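Local coordinates for uncharacterized protein (Pseudomonas aeruginosa UCBPP-PA14, PDB 3FD9) that represses the type III secretion regulon by disrupting self-association and DNA binding of the activator ExsA until the anti-antiactivator ExsC relieves the block, at residues R44-L48 against D79-C84. Numbering follows the deposited sequence.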
loop_
_atom_site.group_PDB
_atom_site.type_symbol
_atom_site.label_atom_id
_atom_site.label_comp_id
_atom_site.label_asym_id
_atom_site.label_seq_id
_atom_site.Cartn_x
_atom_site.Cartn_y
_atom_site.Cartn_z
ATOM N N ARG A 44 2.198 6.800 24.266
ATOM C CA ARG A 44 2.756 5.477 24.014
ATOM C C ARG A 44 2.879 5.226 22.523
ATOM O O ARG A 44 3.819 4.585 22.057
ATOM C CB ARG A 44 1.876 4.405 24.644
ATOM C CG ARG A 44 1.962 4.358 26.153
ATOM C CD ARG A 44 3.293 3.785 26.610
ATOM N NE ARG A 44 3.361 3.696 28.063
ATOM C CZ ARG A 44 4.079 4.514 28.825
ATOM N NH1 ARG A 44 4.804 5.474 28.267
ATOM N NH2 ARG A 44 4.074 4.371 30.146
ATOM N N LEU A 45 1.910 5.734 21.775
ATOM C CA LEU A 45 1.947 5.638 20.325
ATOM C C LEU A 45 3.206 6.258 19.749
ATOM O O LEU A 45 3.810 5.690 18.859
ATOM C CB LEU A 45 0.723 6.309 19.700
ATOM C CG LEU A 45 -0.261 5.362 19.035
ATOM C CD1 LEU A 45 -0.977 6.102 17.920
ATOM C CD2 LEU A 45 0.482 4.180 18.473
ATOM N N GLU A 46 3.585 7.433 20.239
ATOM C CA GLU A 46 4.764 8.109 19.720
ATOM C C GLU A 46 6.020 7.384 20.180
ATOM O O GLU A 46 7.004 7.316 19.451
ATOM C CB GLU A 46 4.797 9.583 20.136
ATOM C CG GLU A 46 5.366 9.833 21.527
ATOM C CD GLU A 46 5.407 11.312 21.913
ATOM O OE1 GLU A 46 4.624 12.108 21.343
ATOM O OE2 GLU A 46 6.221 11.674 22.795
ATOM N N GLN A 47 5.985 6.815 21.377
ATOM C CA GLN A 47 7.131 6.045 21.848
ATOM C C GLN A 47 7.321 4.815 20.988
ATOM O O GLN A 47 8.445 4.455 20.642
ATOM C CB GLN A 47 6.992 5.650 23.315
ATOM C CG GLN A 47 7.380 6.759 24.275
ATOM C CD GLN A 47 6.876 6.510 25.671
ATOM O OE1 GLN A 47 6.237 5.501 25.931
ATOM N NE2 GLN A 47 7.160 7.433 26.583
ATOM N N LEU A 48 6.214 4.173 20.640
ATOM C CA LEU A 48 6.250 3.021 19.759
ATOM C C LEU A 48 6.831 3.400 18.408
ATOM O O LEU A 48 7.635 2.665 17.845
ATOM C CB LEU A 48 4.850 2.452 19.560
ATOM C CG LEU A 48 4.755 1.453 18.408
ATOM C CD1 LEU A 48 5.516 0.175 18.770
ATOM C CD2 LEU A 48 3.313 1.148 18.065
ATOM N N ASP A 79 3.660 -0.014 31.454
ATOM C CA ASP A 79 3.687 1.401 31.834
ATOM C C ASP A 79 5.076 1.927 32.197
ATOM O O ASP A 79 5.244 3.112 32.482
ATOM C CB ASP A 79 2.680 1.697 32.949
ATOM C CG ASP A 79 1.252 1.723 32.447
ATOM O OD1 ASP A 79 1.060 1.627 31.216
ATOM O OD2 ASP A 79 0.326 1.840 33.278
ATOM N N ASP A 80 6.063 1.040 32.193
ATOM C CA ASP A 80 7.452 1.457 32.274
ATOM C C ASP A 80 7.762 2.236 30.995
ATOM O O ASP A 80 7.234 1.914 29.933
ATOM C CB ASP A 80 8.353 0.231 32.413
ATOM C CG ASP A 80 9.790 0.515 32.045
ATOM O OD1 ASP A 80 10.158 0.254 30.879
ATOM O OD2 ASP A 80 10.553 0.988 32.916
ATOM N N ASP A 81 8.593 3.268 31.093
ATOM C CA ASP A 81 8.854 4.153 29.954
ATOM C C ASP A 81 9.837 3.559 28.950
ATOM O O ASP A 81 10.054 4.113 27.872
ATOM C CB ASP A 81 9.357 5.514 30.435
ATOM C CG ASP A 81 8.272 6.327 31.105
ATOM O OD1 ASP A 81 8.599 7.153 31.988
ATOM O OD2 ASP A 81 7.089 6.133 30.749
ATOM N N GLY A 82 10.436 2.434 29.316
ATOM C CA GLY A 82 11.323 1.720 28.417
ATOM C C GLY A 82 10.722 0.396 27.989
ATOM O O GLY A 82 11.444 -0.573 27.764
ATOM N N TRP A 83 9.393 0.371 27.879
ATOM C CA TRP A 83 8.649 -0.836 27.523
ATOM C C TRP A 83 9.020 -1.347 26.137
ATOM O O TRP A 83 9.034 -2.553 25.897
ATOM C CB TRP A 83 7.148 -0.582 27.602
ATOM C CG TRP A 83 6.661 0.535 26.717
ATOM C CD1 TRP A 83 6.698 1.876 26.985
ATOM C CD2 TRP A 83 6.035 0.403 25.434
ATOM N NE1 TRP A 83 6.147 2.584 25.942
ATOM C CE2 TRP A 83 5.733 1.702 24.978
ATOM C CE3 TRP A 83 5.707 -0.689 24.622
ATOM C CZ2 TRP A 83 5.129 1.939 23.750
ATOM C CZ3 TRP A 83 5.109 -0.453 23.406
ATOM C CH2 TRP A 83 4.823 0.849 22.980
ATOM N N CYS A 84 9.328 -0.426 25.233
ATOM C CA CYS A 84 9.756 -0.785 23.888
ATOM C C CYS A 84 10.927 -1.762 23.891
ATOM O O CYS A 84 11.113 -2.527 22.946
ATOM C CB CYS A 84 10.156 0.468 23.118
ATOM S SG CYS A 84 8.818 1.623 22.871
#
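Start at Arg44, on helix 42-50, whose side chain runs out over the loop that follows helix 66-76. Its NH1 makes a salt bridge with Asp81, a long one at 3.4 Å to OD2, and the hydrogen bond within it is weak. The guanidinium lies against CD1 of Trp83 and the carbonyl of Asp80 on one face, while Arg44 CD sits 3.2 Å from Trp83 NE1. Asp79, with positive phi just past the helix, turns the chain here, and the Asp80 side chain closes an Asx turn by taking the amide of Gly82 (N to OD1 2.7 Å) inside a type I turn from Asp80 to Trp83. One turn along the helix, Gln47 ties the two sides together: its OE1 receives a nearly straight hydrogen bond from Trp83 NE1 (2.9 Å) and a second from Arg44 NH1 (2.7 Å), so one amide oxygen holds both indole and guanidinium. Cys84 SG rests 3.6 Å from the Gln47 backbone O. Last comes Leu48, buried, with CB 3.8 Å from Trp83 CH2; it also touches Ile72, while the indole continues onto Cys75 and Ala76, so the contact runs into helix 66-76. This is a helix-to-loop contact within the helical N-terminal domain of ExsD, in which a tryptophan from the loop between helix 66-76 and strand 90-92 packs between helices 42-50 and 66-76 with its indole NH satisfied by a glutamine.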